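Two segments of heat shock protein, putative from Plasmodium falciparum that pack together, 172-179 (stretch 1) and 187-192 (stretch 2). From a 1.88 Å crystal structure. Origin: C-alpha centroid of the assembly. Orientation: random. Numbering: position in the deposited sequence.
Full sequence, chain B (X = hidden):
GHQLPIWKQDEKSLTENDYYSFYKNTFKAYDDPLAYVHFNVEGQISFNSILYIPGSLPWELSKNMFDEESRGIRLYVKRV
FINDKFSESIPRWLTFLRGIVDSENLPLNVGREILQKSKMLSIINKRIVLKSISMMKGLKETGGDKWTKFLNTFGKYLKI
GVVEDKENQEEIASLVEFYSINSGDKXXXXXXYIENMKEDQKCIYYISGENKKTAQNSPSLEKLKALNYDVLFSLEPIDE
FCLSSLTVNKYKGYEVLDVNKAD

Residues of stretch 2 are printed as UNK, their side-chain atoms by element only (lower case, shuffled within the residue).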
ATOM      1  N   ILE B 172       2.497  -3.287  -8.482  1.00 23.13           N
ATOM      2  CA  ILE B 172       3.457  -4.288  -8.990  1.00 22.75           C
ATOM      3  C   ILE B 172       4.512  -3.568  -9.834  1.00 22.82           C
ATOM      4  O   ILE B 172       5.684  -3.921  -9.778  1.00 21.19           O
ATOM      5  CB  ILE B 172       2.775  -5.386  -9.792  1.00 23.72           C
ATOM      6  CG1 ILE B 172       1.603  -6.021  -8.996  1.00 21.15           C
ATOM      7  CG2 ILE B 172       3.836  -6.458 -10.253  1.00 25.74           C
ATOM      8  CD1 ILE B 172       0.832  -7.109  -9.807  1.00 20.44           C
ATOM      9  N   ALA B 173       4.053  -2.632 -10.665  1.00 23.20           N
ATOM     10  CA  ALA B 173       4.897  -1.816 -11.559  1.00 25.02           C
ATOM     11  C   ALA B 173       5.994  -1.083 -10.780  1.00 24.30           C
ATOM     12  O   ALA B 173       7.134  -0.948 -11.260  1.00 25.13           O
ATOM     13  CB  ALA B 173       3.998  -0.809 -12.342  1.00 25.39           C
ATOM     14  N   SER B 174       5.662  -0.647  -9.568  1.00 23.60           N
ATOM     15  CA  SER B 174       6.606   0.041  -8.698  1.00 23.74           C
ATOM     16  C   SER B 174       7.788  -0.832  -8.240  1.00 23.04           C
ATOM     17  O   SER B 174       8.803  -0.302  -7.732  1.00 24.83           O
ATOM     18  CB  SER B 174       5.854   0.663  -7.495  1.00 21.82           C
ATOM     19  OG  SER B 174       5.506  -0.275  -6.525  1.00 28.49           O
ATOM     20  N   LEU B 175       7.685  -2.154  -8.445  1.00 23.90           N
ATOM     21  CA  LEU B 175       8.696  -3.140  -7.965  1.00 22.47           C
ATOM     22  C   LEU B 175       9.674  -3.591  -9.042  1.00 22.78           C
ATOM     23  O   LEU B 175      10.749  -4.034  -8.704  1.00 22.47           O
ATOM     24  CB  LEU B 175       8.033  -4.424  -7.367  1.00 21.76           C
ATOM     25  CG  LEU B 175       7.034  -4.172  -6.187  1.00 23.68           C
ATOM     26  CD1 LEU B 175       6.180  -5.397  -5.743  1.00 26.14           C
ATOM     27  CD2 LEU B 175       7.872  -3.580  -5.029  1.00 24.11           C
ATOM     28  N   VAL B 176       9.241  -3.543 -10.308  1.00 22.78           N
ATOM     29  CA  VAL B 176       9.996  -4.126 -11.441  1.00 23.37           C
ATOM     30  C   VAL B 176      11.216  -3.184 -11.716  1.00 23.96           C
ATOM     31  O   VAL B 176      11.145  -2.000 -11.386  1.00 22.28           O
ATOM     32  CB  VAL B 176       9.106  -4.332 -12.708  1.00 22.93           C
ATOM     33  CG1 VAL B 176       7.887  -5.244 -12.488  1.00 23.05           C
ATOM     34  CG2 VAL B 176       8.613  -3.006 -13.255  1.00 25.53           C
ATOM     35  N   GLU B 177      12.329  -3.747 -12.241  1.00 23.65           N
ATOM     36  CA  GLU B 177      13.560  -3.000 -12.500  1.00 25.79           C
ATOM     37  C   GLU B 177      14.126  -3.341 -13.880  1.00 26.02           C
ATOM     38  O   GLU B 177      13.966  -4.485 -14.365  1.00 25.04           O
ATOM     39  CB  GLU B 177      14.572  -3.236 -11.360  1.00 24.41           C
ATOM     40  CG  GLU B 177      14.118  -2.680 -10.002  1.00 25.13           C
ATOM     41  CD  GLU B 177      15.170  -2.806  -8.913  1.00 28.74           C
ATOM     42  OE1 GLU B 177      16.326  -3.185  -9.227  1.00 29.26           O
ATOM     43  OE2 GLU B 177      14.810  -2.516  -7.753  1.00 29.45           O
ATOM     44  N   PHE B 178      14.750  -2.337 -14.519  1.00 27.45           N
ATOM     45  CA  PHE B 178      15.311  -2.474 -15.879  1.00 28.58           C
ATOM     46  C   PHE B 178      16.613  -1.734 -15.941  1.00 28.65           C
ATOM     47  O   PHE B 178      16.825  -0.743 -15.230  1.00 27.93           O
ATOM     48  CB  PHE B 178      14.406  -1.871 -16.980  1.00 29.12           C
ATOM     49  CG  PHE B 178      13.015  -2.389 -16.958  1.00 30.14           C
ATOM     50  CD1 PHE B 178      12.032  -1.757 -16.202  1.00 29.26           C
ATOM     51  CD2 PHE B 178      12.677  -3.543 -17.656  1.00 31.67           C
ATOM     52  CE1 PHE B 178      10.743  -2.237 -16.150  1.00 29.16           C
ATOM     53  CE2 PHE B 178      11.358  -4.041 -17.626  1.00 33.31           C
ATOM     54  CZ  PHE B 178      10.386  -3.383 -16.859  1.00 30.34           C
ATOM     55  N   TYR B 179      17.498  -2.247 -16.788  1.00 31.01           N
ATOM     56  CA  TYR B 179      18.743  -1.558 -17.080  1.00 32.36           C
ATOM     57  C   TYR B 179      18.356  -0.330 -17.878  1.00 32.02           C
ATOM     58  O   TYR B 179      17.361  -0.356 -18.581  1.00 30.30           O
ATOM     59  CB  TYR B 179      19.661  -2.479 -17.903  1.00 33.80           C
ATOM     60  CG  TYR B 179      20.382  -3.498 -17.046  1.00 36.19           C
ATOM     61  CD1 TYR B 179      20.114  -4.869 -17.154  1.00 41.10           C
ATOM     62  CD2 TYR B 179      21.261  -3.078 -16.066  1.00 38.04           C
ATOM     63  CE1 TYR B 179      20.785  -5.800 -16.324  1.00 40.23           C
ATOM     64  CE2 TYR B 179      21.930  -3.982 -15.244  1.00 41.76           C
ATOM     65  CZ  TYR B 179      21.695  -5.335 -15.373  1.00 41.32           C
ATOM     66  OH  TYR B 179      22.375  -6.204 -14.516  1.00 40.60           O
ATOM     67  N   UNK B 187      20.353  -2.193 -12.267  1.00 40.07           N
ATOM     68  CA  UNK B 187      19.041  -1.803 -12.808  1.00 36.68           C
ATOM     69  C   UNK B 187      18.458  -0.651 -12.017  1.00 34.64           C
ATOM     70  O   UNK B 187      18.840  -0.397 -10.863  1.00 34.92           O
ATOM     71  c   UNK B 187      18.500  -4.202 -13.569  1.00 36.90           C
ATOM     72  c   UNK B 187      18.053  -2.981 -12.802  1.00 36.58           C
ATOM     73  c   UNK B 187      17.973  -6.574 -14.253  1.00 41.64           C
ATOM     74  n   UNK B 187      16.836  -7.481 -14.667  1.00 43.53           N
ATOM     75  c   UNK B 187      17.528  -5.346 -13.427  1.00 38.23           C
ATOM     76  N   UNK B 188      17.515   0.046 -12.630  1.00 31.78           N
ATOM     77  CA  UNK B 188      16.798   1.110 -11.941  1.00 29.14           C
ATOM     78  C   UNK B 188      15.307   0.743 -11.857  1.00 27.76           C
ATOM     79  O   UNK B 188      14.765   0.085 -12.792  1.00 25.04           O
ATOM     80  c   UNK B 188      16.357   2.351 -14.105  1.00 27.53           C
ATOM     81  o   UNK B 188      16.166   3.463 -11.951  1.00 29.48           O
ATOM     82  c   UNK B 188      16.905   2.459 -12.676  1.00 29.32           C
ATOM     83  N   UNK B 189      14.653   1.209 -10.792  1.00 24.32           N
ATOM     84  CA  UNK B 189      13.227   1.019 -10.725  1.00 26.21           C
ATOM     85  C   UNK B 189      12.555   2.237 -11.395  1.00 25.02           C
ATOM     86  O   UNK B 189      13.245   3.197 -11.806  1.00 24.58           O
ATOM     87  o   UNK B 189      13.470   2.948  -8.723  1.00 30.67           O
ATOM     88  c   UNK B 189      12.746   0.717  -9.273  1.00 25.57           C
ATOM     89  o   UNK B 189      12.851   1.690  -7.059  1.00 29.51           O
ATOM     90  c   UNK B 189      13.045   1.864  -8.287  1.00 29.02           C
ATOM     91  N   UNK B 190      11.255   2.186 -11.576  1.00 23.44           N
ATOM     92  CA  UNK B 190      10.581   3.266 -12.275  1.00 24.84           C
ATOM     93  C   UNK B 190      10.587   4.594 -11.469  1.00 25.48           C
ATOM     94  O   UNK B 190      10.791   5.692 -12.034  1.00 23.43           O
ATOM     95  c   UNK B 190       9.181   2.861 -12.728  1.00 24.21           C
ATOM     96  c   UNK B 190       9.892   1.820 -14.968  1.00 26.21           C
ATOM     97  c   UNK B 190       7.557   1.307 -14.045  1.00 28.06           C
ATOM     98  c   UNK B 190       9.060   1.627 -13.687  1.00 23.82           C
ATOM     99  N   UNK B 191      10.375   4.510 -10.170  1.00 27.02           N
ATOM    100  CA  UNK B 191      10.274   5.743  -9.370  1.00 29.43           C
ATOM    101  C   UNK B 191      11.616   6.494  -9.361  1.00 29.62           C
ATOM    102  O   UNK B 191      11.634   7.730  -9.345  1.00 31.82           O
ATOM    103  o   UNK B 191       7.510   5.173  -8.717  1.00 35.51           O
ATOM    104  o   UNK B 191       8.147   4.167  -6.897  1.00 36.05           O
ATOM    105  c   UNK B 191       8.404   4.882  -7.868  1.00 32.13           C
ATOM    106  c   UNK B 191       9.834   5.426  -7.945  1.00 29.92           C
ATOM    107  N   UNK B 192      12.715   5.760  -9.399  1.00 29.17           N
ATOM    108  CA  UNK B 192      14.021   6.355  -9.445  1.00 31.47           C
ATOM    109  C   UNK B 192      14.254   7.011 -10.806  1.00 31.81           C
ATOM    110  O   UNK B 192      14.831   8.095 -10.861  1.00 31.40           O
ATOM    111  o   UNK B 192      15.033   4.839  -7.838  1.00 35.13           O
ATOM    112  c   UNK B 192      15.134   5.365  -9.150  1.00 31.60           C
TER
HETATM  113  O   HOH W   1       9.614  -0.030 -10.725  1.00 25.86           O
HETATM  114  O   HOH W   2       9.666   2.028  -8.608  1.00 23.14           O
HETATM  115  O   HOH W   3      14.642  -6.557 -15.884  1.00 31.82           O

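Position 187 carries five side-chain atoms, four carbons in an unbranched row ending in a nitrogen. The second carbon of the row sits 3.7 Å from the centroid of the Y179 ring, 4° off its normal, so a C-H group rests on the aromatic face. The chain runs on in extended form, and its third aliphatic carbon beyond the CB lies 3.6 Å from Y179 CE1. The nitrogen ends at a water that also donates to E177 O. An extended, unbranched chain of this kind is lysine, K187: CG is the atom over the ring, CE the one near CE1, and NZ donates a hydrogen bond to the water at 2.7 Å, the same distance that separates the water from E177 O. The aliphatic part of the chain is used for packing and its charged tip for solvent-mediated bonding.

Position 188 has three side-chain atoms, a CB bearing one oxygen and one carbon. Its backbone does the main work across the contact: its N donates to F178 O at 2.8 Å and its O accepts from F178 N at 3.0 Å, both nearly straight. The same O lies 3.3 Å from E177 CA in a CA-H...O contact. A beta-branched side chain with one oxygen and one methyl is threonine, T188, with chi1 at t. Its OG1 turns back to its own stretch, donating to the O of position 189 at 2.9 Å.

Position 189 shows two carbons, the second carrying two oxygens. Its CB meets E177 CG at 3.7 Å, so the closest side-chain contact here is methylene against methylene, while the CA of position 189 lies 3.7 Å from V176 O. One oxygen accepts from the backbone N of position 192 at 3.0 Å, the capping bond of a helix. Short and carboxylate-tipped, this is aspartate, D189, in the p rotamer at the N-cap.

Position 190 has four carbons, forked at the second, and its CB points toward stretch 1. One methyl is 3.6 Å from A173 O; the other is 4.3 Å from F178 CE1. This is leucine, L190, whose CD1 reaches A173 and whose CD2 approaches the F178 ring obliquely.

Position 191 again has two carbons, the second with two oxygens. One oxygen comes within 4.2 Å of S174 CB, and the backbone N donates to a water that in turn donates to S174 O. It is aspartate, D191.

Position 192, one carbon then one oxygen, is out of reach of stretch 1. It is serine, S192; its OG donates to D189 OD1 at 2.6 Å, reinforcing the cap.

The rule is a change of bonding along the contact. One closed pair of backbone hydrogen bonds, F178 with T188, fixes the antiparallel register. Where stretch 2 turns into its helix, water takes over: one molecule donates to A173 O and V176 O while accepting from L190 N. Beside this polar bridge L190 packs against A173 and F178, and at the other end K187 covers Y179.

Stretch 2 187-192: KTDLDS
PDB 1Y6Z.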